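Local coordinates for protein adenylate kinase (Cryptosporidium parvum Iowa II, PDB 3BE4) that probably catalyses the reversible transfer of a phosphate group from ATP to AMP, and is seen here holding the two-substrate mimic bis(adenosine)-5'-pentaphosphate, at residues 19-24 and 207-212; 125-130 and 144-149; 190-193 and 198-201. All blocks are in the same frame, centred on the assembly; numbering follows the deposited sequence. Where two conformers were deposited one is given.

Contact 1: residues 19-24 and 207-212. With AP5 (bis(adenosine)-5'-pentaphosphate), chain C.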
loop_
_atom_site.group_PDB
_atom_site.type_symbol
_atom_site.label_atom_id
_atom_site.label_comp_id
_atom_site.label_asym_id
_atom_site.label_seq_id
_atom_site.Cartn_x
_atom_site.Cartn_y
_atom_site.Cartn_z
ATOM N N GLY A 19 4.351 1.914 -0.836
ATOM C CA GLY A 19 4.083 2.402 -2.219
ATOM C C GLY A 19 5.423 2.647 -2.774
ATOM O O GLY A 19 5.564 2.447 -4.066
ATOM N N THR A 20 6.442 3.091 -1.977
ATOM C CA THR A 20 7.802 3.317 -2.557
ATOM C C THR A 20 8.294 1.998 -3.152
ATOM O O THR A 20 8.867 2.039 -4.316
ATOM C CB THR A 20 8.723 3.826 -1.388
ATOM O OG1 THR A 20 8.249 5.133 -1.049
ATOM C CG2 THR A 20 10.181 3.972 -1.905
ATOM N N GLN A 21 8.197 0.918 -2.421
ATOM C CA GLN A 21 8.718 -0.405 -2.939
ATOM C C GLN A 21 7.869 -0.851 -4.118
ATOM O O GLN A 21 8.368 -1.561 -4.986
ATOM C CB GLN A 21 8.720 -1.391 -1.804
ATOM C CG GLN A 21 9.763 -0.967 -0.748
ATOM C CD GLN A 21 11.214 -0.792 -1.323
ATOM O OE1 GLN A 21 11.587 -1.633 -2.186
ATOM N NE2 GLN A 21 12.029 0.083 -0.753
ATOM N N CYS A 22 6.590 -0.495 -4.173
ATOM C CA CYS A 22 5.739 -0.950 -5.306
ATOM C C CYS A 22 6.209 -0.365 -6.646
ATOM O O CYS A 22 5.901 -0.892 -7.677
ATOM C CB CYS A 22 4.266 -0.724 -5.084
ATOM S SG CYS A 22 3.641 -1.798 -3.821
ATOM N N GLU A 23 6.890 0.768 -6.595
ATOM C CA GLU A 23 7.437 1.300 -7.832
ATOM C C GLU A 23 8.401 0.321 -8.446
ATOM O O GLU A 23 8.358 0.119 -9.686
ATOM C CB GLU A 23 8.133 2.669 -7.595
ATOM C CG GLU A 23 8.866 3.130 -8.892
ATOM C CD GLU A 23 8.009 4.217 -9.562
ATOM O OE1 GLU A 23 6.726 4.117 -9.515
ATOM O OE2 GLU A 23 8.629 5.207 -10.052
ATOM N N PHE A 24 9.345 -0.249 -7.697
ATOM C CA PHE A 24 10.290 -1.211 -8.365
ATOM C C PHE A 24 9.515 -2.464 -8.623
ATOM O O PHE A 24 9.779 -3.125 -9.593
ATOM C CB PHE A 24 11.669 -1.534 -7.686
ATOM C CG PHE A 24 11.711 -2.810 -6.856
ATOM C CD1 PHE A 24 11.284 -2.741 -5.522
ATOM C CD2 PHE A 24 12.219 -3.988 -7.312
ATOM C CE1 PHE A 24 11.278 -3.861 -4.637
ATOM C CE2 PHE A 24 12.254 -5.125 -6.482
ATOM C CZ PHE A 24 11.753 -5.073 -5.093
ATOM N N LYS A 207 16.969 1.570 -0.881
ATOM C CA LYS A 207 17.606 0.517 -1.679
ATOM C C LYS A 207 17.888 -0.740 -0.998
ATOM O O LYS A 207 17.928 -1.850 -1.663
ATOM C CB LYS A 207 18.889 1.021 -2.415
ATOM C CG LYS A 207 18.537 2.139 -3.265
ATOM C CD LYS A 207 19.769 2.634 -4.144
ATOM C CE LYS A 207 19.434 3.877 -4.875
ATOM N NZ LYS A 207 20.694 4.415 -5.532
ATOM N N GLU A 208 18.239 -0.748 0.316
ATOM C CA GLU A 208 18.409 -1.939 1.104
ATOM C C GLU A 208 17.135 -2.647 1.390
ATOM O O GLU A 208 17.097 -3.890 1.389
ATOM C CB GLU A 208 18.991 -1.567 2.452
ATOM C CG GLU A 208 20.475 -1.112 2.273
ATOM C CD GLU A 208 21.223 -0.891 3.679
ATOM O OE1 GLU A 208 20.914 -1.539 4.695
ATOM O OE2 GLU A 208 22.155 0.001 3.761
ATOM N N VAL A 209 15.984 -1.908 1.523
ATOM C CA VAL A 209 14.751 -2.618 1.635
ATOM C C VAL A 209 14.401 -3.348 0.305
ATOM O O VAL A 209 13.914 -4.466 0.364
ATOM C CB VAL A 209 13.569 -1.598 2.036
ATOM C CG1 VAL A 209 12.208 -2.315 2.091
ATOM C CG2 VAL A 209 13.978 -0.853 3.313
ATOM N N THR A 210 14.686 -2.696 -0.825
ATOM C CA THR A 210 14.463 -3.277 -2.145
ATOM C C THR A 210 15.295 -4.572 -2.202
ATOM O O THR A 210 14.736 -5.574 -2.642
ATOM C CB THR A 210 14.884 -2.341 -3.190
ATOM O OG1 THR A 210 14.004 -1.191 -3.240
ATOM C CG2 THR A 210 14.856 -2.986 -4.617
ATOM N N GLU A 211 16.590 -4.552 -1.820
ATOM C CA GLU A 211 17.332 -5.835 -1.861
ATOM C C GLU A 211 16.751 -6.914 -0.958
ATOM O O GLU A 211 16.722 -8.084 -1.358
ATOM C CB GLU A 211 18.866 -5.621 -1.668
ATOM C CG GLU A 211 19.576 -4.849 -2.803
ATOM C CD GLU A 211 19.249 -5.366 -4.217
ATOM O OE1 GLU A 211 19.431 -6.593 -4.429
ATOM O OE2 GLU A 211 18.748 -4.550 -5.069
ATOM N N GLN A 212 16.163 -6.623 0.204
ATOM C CA GLN A 212 15.582 -7.614 0.944
ATOM C C GLN A 212 14.323 -8.165 0.324
ATOM O O GLN A 212 14.032 -9.345 0.517
ATOM C CB GLN A 212 15.211 -7.082 2.318
ATOM C CG GLN A 212 16.374 -6.749 3.230
ATOM C CD GLN A 212 15.710 -6.176 4.485
ATOM O OE1 GLN A 212 15.181 -6.853 5.316
ATOM N NE2 GLN A 212 15.611 -4.820 4.489
HETATM P PA AP5 C . -2.970 4.784 2.133
HETATM O O1A AP5 C . -2.812 5.769 0.963
HETATM O O2A AP5 C . -2.599 3.388 1.951
HETATM O O3A AP5 C . -2.214 5.380 3.412
HETATM P PB AP5 C . -1.545 4.660 4.660
HETATM O O1B AP5 C . -2.174 3.380 4.930
HETATM O O2B AP5 C . -1.426 5.726 5.757
HETATM O O3B AP5 C . -0.021 4.369 4.012
HETATM P PG AP5 C . 0.912 5.331 3.201
HETATM O O1G AP5 C . 1.019 6.610 3.956
HETATM O O2G AP5 C . 0.420 5.329 1.812
HETATM O O3G AP5 C . 2.228 4.477 3.396
HETATM P PD AP5 C . 3.220 3.656 2.394
HETATM O O1D AP5 C . 2.628 3.673 1.050
HETATM O O2D AP5 C . 3.526 2.400 3.098
HETATM O O3D AP5 C . 4.558 4.529 2.478
HETATM P PE AP5 C . 5.214 5.432 1.340
HETATM O O1E AP5 C . 4.255 6.412 0.917
HETATM O O2E AP5 C . 5.882 4.583 0.277
HETATM O O5F AP5 C . -4.471 4.741 2.681
HETATM C C5F AP5 C . -5.062 6.047 2.768
HETATM C C4F AP5 C . -6.291 5.820 3.743
HETATM O O4F AP5 C . -7.328 5.278 2.961
HETATM C C3F AP5 C . -6.136 4.910 4.902
HETATM O O3F AP5 C . -5.542 5.555 6.007
HETATM C C2F AP5 C . -7.634 4.625 5.131
HETATM O O2F AP5 C . -8.334 5.829 5.633
HETATM C C1F AP5 C . -8.150 4.370 3.726
HETATM N N9A AP5 C . -7.932 3.000 3.346
HETATM C C8A AP5 C . -6.986 2.605 2.359
HETATM N N7A AP5 C . -7.016 1.292 2.205
HETATM C C5A AP5 C . -8.026 0.800 3.056
HETATM C C6A AP5 C . -8.519 -0.476 3.249
HETATM N N6A AP5 C . -8.040 -1.635 2.784
HETATM N N1A AP5 C . -9.561 -0.549 4.207
HETATM C C2A AP5 C . -10.039 0.561 4.725
HETATM N N3A AP5 C . -9.597 1.827 4.559
HETATM C C4A AP5 C . -8.569 1.941 3.599
HETATM O O5J AP5 C . 6.413 6.050 2.144
HETATM C C5J AP5 C . 6.154 7.105 3.194
HETATM C C4J AP5 C . 7.393 8.024 3.140
HETATM O O4J AP5 C . 8.637 7.384 3.486
HETATM C C3J AP5 C . 7.525 8.735 1.790
HETATM O O3J AP5 C . 7.965 10.059 2.004
HETATM C C2J AP5 C . 8.669 7.929 1.258
HETATM O O2J AP5 C . 9.443 8.686 0.339
HETATM C C1J AP5 C . 9.614 7.620 2.335
HETATM N N9B AP5 C . 10.368 6.405 2.318
HETATM C C8B AP5 C . 9.993 5.193 1.742
HETATM N N7B AP5 C . 10.955 4.290 2.010
HETATM C C5B AP5 C . 11.942 4.907 2.741
HETATM C C6B AP5 C . 13.093 4.431 3.443
HETATM N N6B AP5 C . 13.446 3.149 3.341
HETATM N N1B AP5 C . 13.836 5.334 4.140
HETATM C C2B AP5 C . 13.386 6.655 4.284
HETATM N N3B AP5 C . 12.244 7.147 3.714
HETATM C C4B AP5 C . 11.458 6.249 3.015
#
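Gln21 and Thr210 mark the nearest backbone approach, CA to CA 6.5 Å, between helical segments 19-24 and 207-212, whose axes come within 10.3 Å at a signed crossing angle of -62°. The first segment belongs to the helix that follows the phosphate-binding P-loop of the adenylate kinase fold; the second belongs to the C-terminal helix 206-216. Between them the polar link is a side-chain one: Thr210 OG1 donates to Gln21 OE1 at 2.7 Å, lying in the carbonyl plane on a lone pair, with a C=O...donor angle of 115°. Pro206 O, one turn back in the same helix, is a second acceptor beside this hydroxyl. A bend at chi2 turns the Gln21 amide onto the C-terminal helix, where NE2 also bonds Pro206 O and rests 3.6 Å from Val209 CB. With OE1 and NE2 both engaged, the rotation of this buried amide is fixed. The same Thr210 serves a second neighbour through its other branch. Its methyl CG2 lies anti to the backbone N and stands over the Phe24 ring, 3.5 Å from the centroid and 5° off the normal, an almost central CH-pi contact. Ile213 of helix 206-216 also packs on both Gln21 and Phe24. At the start of the first segment the bound inhibitor takes over: Gly19 N donates to AP5 O1D, as the amides at a P-loop helix start do for phosphate oxygens. Thr20 grips a single phosphate oxygen twice, its N and its OG1 each donating to AP5 O2E at 2.8 Å.

Contact 2: residues 125-130 and 144-149. With AP5 (bis(adenosine)-5'-pentaphosphate), chain C.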
loop_
_atom_site.group_PDB
_atom_site.type_symbol
_atom_site.label_atom_id
_atom_site.label_comp_id
_atom_site.label_asym_id
_atom_site.label_seq_id
_atom_site.Cartn_x
_atom_site.Cartn_y
_atom_site.Cartn_z
ATOM N N ILE A 125 8.077 5.932 11.784
ATOM C CA ILE A 125 6.959 6.276 10.789
ATOM C C ILE A 125 6.638 7.766 10.873
ATOM O O ILE A 125 6.286 8.332 9.919
ATOM C CB ILE A 125 5.613 5.472 11.215
ATOM C CG1 ILE A 125 5.938 3.969 10.922
ATOM C CG2 ILE A 125 4.358 6.046 10.660
ATOM C CD1 ILE A 125 6.021 3.813 9.302
ATOM N N ILE A 126 6.637 8.392 12.044
ATOM C CA ILE A 126 6.314 9.787 12.144
ATOM C C ILE A 126 7.341 10.603 11.360
ATOM O O ILE A 126 6.844 11.473 10.673
ATOM C CB ILE A 126 6.395 10.239 13.607
ATOM C CG1 ILE A 126 5.330 9.480 14.441
ATOM C CG2 ILE A 126 6.365 11.723 13.756
ATOM C CD1 ILE A 126 4.139 9.543 14.048
ATOM N N GLU A 127 8.600 10.155 11.284
ATOM C CA GLU A 127 9.638 10.903 10.587
ATOM C C GLU A 127 9.387 10.566 9.095
ATOM O O GLU A 127 9.623 11.473 8.199
ATOM C CB GLU A 127 10.963 10.250 11.014
ATOM C CG GLU A 127 12.120 10.805 10.158
ATOM C CD GLU A 127 12.411 12.291 10.292
ATOM O OE1 GLU A 127 11.811 12.924 11.245
ATOM O OE2 GLU A 127 13.423 12.648 9.585
ATOM N N ARG A 128 8.995 9.355 8.777
ATOM C CA ARG A 128 8.752 9.085 7.300
ATOM C C ARG A 128 7.616 9.956 6.759
ATOM O O ARG A 128 7.727 10.584 5.674
ATOM C CB ARG A 128 8.331 7.616 7.028
ATOM C CG ARG A 128 9.336 6.559 7.536
ATOM C CD ARG A 128 10.599 6.689 6.637
ATOM N NE ARG A 128 11.691 5.774 7.032
ATOM C CZ ARG A 128 11.797 4.459 6.651
ATOM N NH1 ARG A 128 10.926 3.880 5.839
ATOM N NH2 ARG A 128 12.904 3.792 7.108
ATOM N N ILE A 129 6.524 10.098 7.499
ATOM C CA ILE A 129 5.320 10.838 7.004
ATOM C C ILE A 129 5.657 12.336 6.996
ATOM O O ILE A 129 5.293 13.053 6.084
ATOM C CB ILE A 129 4.086 10.471 7.959
ATOM C CG1 ILE A 129 3.645 9.069 7.657
ATOM C CG2 ILE A 129 3.086 11.527 7.601
ATOM C CD1 ILE A 129 2.527 8.587 8.601
ATOM N N SER A 130 6.404 12.793 7.994
ATOM C CA SER A 130 6.622 14.234 8.121
ATOM C C SER A 130 7.388 14.807 6.914
ATOM O O SER A 130 7.136 15.961 6.544
ATOM C CB SER A 130 7.294 14.567 9.435
ATOM O OG SER A 130 8.561 14.206 9.331
ATOM N N VAL A 144 11.567 14.538 1.539
ATOM C CA VAL A 144 12.499 15.652 1.420
ATOM C C VAL A 144 13.873 15.377 1.945
ATOM O O VAL A 144 14.898 15.966 1.406
ATOM C CB VAL A 144 11.778 16.856 2.011
ATOM C CG1 VAL A 144 11.694 16.753 3.561
ATOM C CG2 VAL A 144 12.313 18.167 1.427
ATOM N N LYS A 145 14.047 14.446 2.918
ATOM C CA LYS A 145 15.364 14.059 3.374
ATOM C C LYS A 145 15.906 12.797 2.676
ATOM O O LYS A 145 17.128 12.749 2.317
ATOM C CB LYS A 145 15.292 13.761 4.881
ATOM C CG LYS A 145 14.924 14.928 5.739
ATOM C CD LYS A 145 15.019 14.405 7.208
ATOM C CE LYS A 145 14.671 15.524 8.084
ATOM N NZ LYS A 145 14.803 14.967 9.595
ATOM N N TYR A 146 15.077 11.733 2.613
ATOM C CA TYR A 146 15.633 10.335 2.389
ATOM C C TYR A 146 15.313 9.853 0.990
ATOM O O TYR A 146 15.914 8.808 0.576
ATOM C CB TYR A 146 15.002 9.378 3.390
ATOM C CG TYR A 146 15.199 9.895 4.766
ATOM C CD1 TYR A 146 16.468 10.269 5.303
ATOM C CD2 TYR A 146 14.042 10.009 5.621
ATOM C CE1 TYR A 146 16.583 10.796 6.596
ATOM C CE2 TYR A 146 14.188 10.505 6.840
ATOM C CZ TYR A 146 15.426 10.824 7.344
ATOM O OH TYR A 146 15.589 11.398 8.619
ATOM N N ASN A 147 14.494 10.540 0.217
ATOM C CA ASN A 147 14.184 10.120 -1.141
ATOM C C ASN A 147 13.607 11.271 -1.931
ATOM O O ASN A 147 12.484 11.258 -2.436
ATOM C CB ASN A 147 13.208 8.935 -1.155
ATOM C CG ASN A 147 13.235 8.196 -2.473
ATOM O OD1 ASN A 147 14.184 8.370 -3.283
ATOM N ND2 ASN A 147 12.283 7.344 -2.671
ATOM N N PRO A 148 14.439 12.300 -2.158
ATOM C CA PRO A 148 13.945 13.555 -2.726
ATOM C C PRO A 148 13.676 13.511 -4.210
ATOM O O PRO A 148 14.272 12.616 -4.856
ATOM C CB PRO A 148 15.124 14.538 -2.412
ATOM C CG PRO A 148 15.865 13.834 -1.243
ATOM C CD PRO A 148 15.787 12.410 -1.644
ATOM N N PRO A 149 12.885 14.423 -4.707
ATOM C CA PRO A 149 12.750 14.566 -6.175
ATOM C C PRO A 149 14.140 14.978 -6.731
ATOM O O PRO A 149 14.990 15.577 -6.042
ATOM C CB PRO A 149 11.748 15.683 -6.368
ATOM C CG PRO A 149 11.788 16.423 -5.098
ATOM C CD PRO A 149 12.114 15.494 -3.999
HETATM P PA AP5 C . -2.970 4.784 2.133
HETATM O O1A AP5 C . -2.812 5.769 0.963
HETATM O O2A AP5 C . -2.599 3.388 1.951
HETATM O O3A AP5 C . -2.214 5.380 3.412
HETATM P PB AP5 C . -1.545 4.660 4.660
HETATM O O1B AP5 C . -2.174 3.380 4.930
HETATM O O2B AP5 C . -1.426 5.726 5.757
HETATM O O3B AP5 C . -0.021 4.369 4.012
HETATM P PG AP5 C . 0.912 5.331 3.201
HETATM O O1G AP5 C . 1.019 6.610 3.956
HETATM O O2G AP5 C . 0.420 5.329 1.812
HETATM O O3G AP5 C . 2.228 4.477 3.396
HETATM P PD AP5 C . 3.220 3.656 2.394
HETATM O O1D AP5 C . 2.628 3.673 1.050
HETATM O O2D AP5 C . 3.526 2.400 3.098
HETATM O O3D AP5 C . 4.558 4.529 2.478
HETATM P PE AP5 C . 5.214 5.432 1.340
HETATM O O1E AP5 C . 4.255 6.412 0.917
HETATM O O2E AP5 C . 5.882 4.583 0.277
HETATM O O5F AP5 C . -4.471 4.741 2.681
HETATM C C5F AP5 C . -5.062 6.047 2.768
HETATM C C4F AP5 C . -6.291 5.820 3.743
HETATM O O4F AP5 C . -7.328 5.278 2.961
HETATM C C3F AP5 C . -6.136 4.910 4.902
HETATM O O3F AP5 C . -5.542 5.555 6.007
HETATM C C2F AP5 C . -7.634 4.625 5.131
HETATM O O2F AP5 C . -8.334 5.829 5.633
HETATM C C1F AP5 C . -8.150 4.370 3.726
HETATM N N9A AP5 C . -7.932 3.000 3.346
HETATM C C8A AP5 C . -6.986 2.605 2.359
HETATM N N7A AP5 C . -7.016 1.292 2.205
HETATM C C5A AP5 C . -8.026 0.800 3.056
HETATM C C6A AP5 C . -8.519 -0.476 3.249
HETATM N N6A AP5 C . -8.040 -1.635 2.784
HETATM N N1A AP5 C . -9.561 -0.549 4.207
HETATM C C2A AP5 C . -10.039 0.561 4.725
HETATM N N3A AP5 C . -9.597 1.827 4.559
HETATM C C4A AP5 C . -8.569 1.941 3.599
HETATM O O5J AP5 C . 6.413 6.050 2.144
HETATM C C5J AP5 C . 6.154 7.105 3.194
HETATM C C4J AP5 C . 7.393 8.024 3.140
HETATM O O4J AP5 C . 8.637 7.384 3.486
HETATM C C3J AP5 C . 7.525 8.735 1.790
HETATM O O3J AP5 C . 7.965 10.059 2.004
HETATM C C2J AP5 C . 8.669 7.929 1.258
HETATM O O2J AP5 C . 9.443 8.686 0.339
HETATM C C1J AP5 C . 9.614 7.620 2.335
HETATM N N9B AP5 C . 10.368 6.405 2.318
HETATM C C8B AP5 C . 9.993 5.193 1.742
HETATM N N7B AP5 C . 10.955 4.290 2.010
HETATM C C5B AP5 C . 11.942 4.907 2.741
HETATM C C6B AP5 C . 13.093 4.431 3.443
HETATM N N6B AP5 C . 13.446 3.149 3.341
HETATM N N1B AP5 C . 13.836 5.334 4.140
HETATM C C2B AP5 C . 13.386 6.655 4.284
HETATM N N3B AP5 C . 12.244 7.147 3.714
HETATM C C4B AP5 C . 11.458 6.249 3.015
#
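Glu127 OE2 receives two donors from the loop segment 144-149, Lys145 NZ and Tyr146 OH, each at 2.7 Å. The lysine, in a salt bridge, is met by the syn lone pair of OE2, on the side of the other carboxylate oxygen; the tyrosine hydroxyl arrives on the anti side, 27° out of the carboxylate plane. Carboxylate and phenol ring planes are 55° apart, and Glu127 CG lies at the ring edge, in plane. Extended beyond CG, the Lys145 chain carries NZ out to the acid, while its CB sits 3.5 Å above the centre of the Tyr146 ring.

The inhibitor's adenine lies between the two segments. Arg128 lays one guanidinium face on it, with AP5 N1B 3.3 Å above the guanidinium plane, and from the loop Tyr146 CB reaches AP5 C2B at 3.3 Å. The next shell sets these groups: Glu124 forms a salt bridge with Arg128 NH2, which also bonds Ala202 O, and His143 stacks on the Tyr146 ring, its ND1 accepting from the amides of Lys145 and Tyr146. This surface bridge thus joins helix 122-130 to the lid of adenylate kinase, consistent with the closed state expected with a two-substrate analogue, at an adenine site built around a stacked arginine.

Contact 3: residues 190-193 and 198-201; sequences FYED and KRVN
Glu192 and Arg199 join helix 186-192 to the strand segment 198-201 through one salt bridge. Arg199 NH2 donates to Glu192 OE2 at 2.9 Å, and an N-H...acceptor angle of 172° makes the bond nearly straight. The oxygen lies in the guanidinium plane, at its edge, whereas the nitrogen comes from above the carboxylate, 39° out of that plane; the two flat groups are turned 43° apart. Both chains are extended beyond CG and meet at about a right angle. Arg199 NH1 has a further acid partner, Glu119, so the guanidinium spans two carboxylates.

The strand is one of the two edge strands of the five-stranded parallel sheet, order 2-3-1-4-5, of the P-loop kinase core, and the helix precedes it in the chain. On the packed side, Val200 is buried against Ile213 and Ile216 of helix 206-216, and Tyr191 presses on Val115, Ile9 and Ala98. Phe190 CD2 stands 3.5 Å above the centre of the Tyr191 ring.

The salt-bridge side is looser, burying just 64 Å² between the segments at the surface. There a water fills in beside the direct bond, donating a hydrogen bond to Glu192 OE2 at 2.6 Å and accepting one from Arg199 NE at 3.0 Å.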
loop_
_atom_site.group_PDB
_atom_site.type_symbol
_atom_site.label_atom_id
_atom_site.label_comp_id
_atom_site.label_asym_id
_atom_site.label_seq_id
_atom_site.Cartn_x
_atom_site.Cartn_y
_atom_site.Cartn_z
ATOM N N PHE A 190 -2.366 -14.281 10.676
ATOM C CA PHE A 190 -3.294 -14.827 9.705
ATOM C C PHE A 190 -2.473 -15.415 8.579
ATOM O O PHE A 190 -2.712 -16.551 8.132
ATOM C CB PHE A 190 -4.226 -13.738 9.164
ATOM C CG PHE A 190 -5.271 -14.216 8.155
ATOM C CD1 PHE A 190 -6.622 -14.475 8.544
ATOM C CD2 PHE A 190 -4.959 -14.320 6.819
ATOM C CE1 PHE A 190 -7.577 -14.877 7.625
ATOM C CE2 PHE A 190 -5.908 -14.722 5.873
ATOM C CZ PHE A 190 -7.233 -14.984 6.241
ATOM N N TYR A 191 -1.510 -14.654 8.076
ATOM C CA TYR A 191 -0.692 -15.144 6.952
ATOM C C TYR A 191 0.445 -16.044 7.314
ATOM O O TYR A 191 0.900 -16.832 6.453
ATOM C CB TYR A 191 -0.229 -13.967 6.056
ATOM C CG TYR A 191 -1.427 -13.420 5.328
ATOM C CD1 TYR A 191 -2.142 -14.168 4.384
ATOM C CD2 TYR A 191 -1.878 -12.086 5.584
ATOM C CE1 TYR A 191 -3.298 -13.648 3.697
ATOM C CE2 TYR A 191 -2.996 -11.562 4.906
ATOM C CZ TYR A 191 -3.734 -12.346 4.003
ATOM O OH TYR A 191 -4.808 -11.793 3.394
ATOM N N GLU A 192 1.007 -15.876 8.503
ATOM C CA GLU A 192 2.031 -16.839 9.005
ATOM C C GLU A 192 1.399 -18.216 9.156
ATOM O O GLU A 192 2.026 -19.228 8.865
ATOM C CB GLU A 192 2.488 -16.406 10.354
ATOM C CG GLU A 192 3.473 -15.280 10.203
ATOM C CD GLU A 192 4.057 -14.887 11.579
ATOM O OE1 GLU A 192 3.338 -15.028 12.625
ATOM O OE2 GLU A 192 5.210 -14.416 11.599
ATOM N N ASP A 193 0.156 -18.250 9.593
ATOM C CA ASP A 193 -0.613 -19.544 9.680
ATOM C C ASP A 193 -0.845 -20.249 8.367
ATOM O O ASP A 193 -1.005 -21.477 8.348
ATOM C CB ASP A 193 -1.934 -19.363 10.422
ATOM C CG ASP A 193 -1.707 -19.115 11.938
ATOM O OD1 ASP A 193 -0.558 -19.240 12.418
ATOM O OD2 ASP A 193 -2.679 -18.756 12.652
ATOM N N LYS A 198 6.711 -13.448 5.008
ATOM C CA LYS A 198 8.133 -13.168 5.228
ATOM C C LYS A 198 8.194 -11.660 5.703
ATOM O O LYS A 198 7.338 -10.909 5.425
ATOM C CB LYS A 198 9.019 -13.404 4.022
ATOM C CG LYS A 198 9.333 -15.033 3.984
ATOM C CD LYS A 198 10.305 -15.522 2.968
ATOM C CE LYS A 198 10.372 -17.083 3.105
ATOM N N ARG A 199 9.254 -11.302 6.404
ATOM C CA ARG A 199 9.439 -9.967 7.004
ATOM C C ARG A 199 10.626 -9.325 6.386
ATOM O O ARG A 199 11.653 -9.988 5.952
ATOM C CB ARG A 199 9.664 -10.129 8.487
ATOM C CG ARG A 199 8.562 -10.859 9.200
ATOM C CD ARG A 199 8.629 -10.800 10.817
ATOM N NE ARG A 199 7.571 -11.575 11.407
ATOM C CZ ARG A 199 6.874 -11.183 12.453
ATOM N NH1 ARG A 199 7.150 -10.034 13.044
ATOM N NH2 ARG A 199 5.919 -11.973 12.947
ATOM N N VAL A 200 10.556 -7.993 6.291
ATOM C CA VAL A 200 11.735 -7.188 5.850
ATOM C C VAL A 200 11.892 -6.087 6.849
ATOM O O VAL A 200 10.922 -5.738 7.572
ATOM C CB VAL A 200 11.631 -6.554 4.424
ATOM C CG1 VAL A 200 11.549 -7.722 3.339
ATOM C CG2 VAL A 200 10.430 -5.640 4.258
ATOM N N ASN A 201 13.122 -5.648 6.956
ATOM C CA ASN A 201 13.446 -4.534 7.900
ATOM C C ASN A 201 13.209 -3.237 7.195
ATOM O O ASN A 201 13.981 -2.789 6.367
ATOM C CB ASN A 201 14.918 -4.627 8.331
ATOM C CG ASN A 201 15.243 -3.531 9.305
ATOM O OD1 ASN A 201 14.371 -2.689 9.694
ATOM N ND2 ASN A 201 16.480 -3.580 9.780
HETATM O O HOH W 1 7.577 -14.397 10.441
#

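In the fold
From the N terminus, strand 7-12 leads into helix 18-29, where contact 1 opens; it closes 183 residues later on helix 206-216, so the loop it spans contains both other contacts. Contact 2 opens on helix 122-130, passes through the small antiparallel sheet 132-134/141-143 and closes in the loop after strand 141-143, 14 residues on. Contact 3 then opens and closes in turn around residues 190-201; the two are in series and do not cross. Contacts 1 and 2 share AP5 and touch where Thr20 packs on Asn147, tying core to lid. Contacts 1 and 3 meet through Gln212 OE1 and Asn201 N, 2.9 Å apart, joining the C-terminal helix to the edge strand. Contacts 2 and 3 stay apart, nearest atoms about 7 Å.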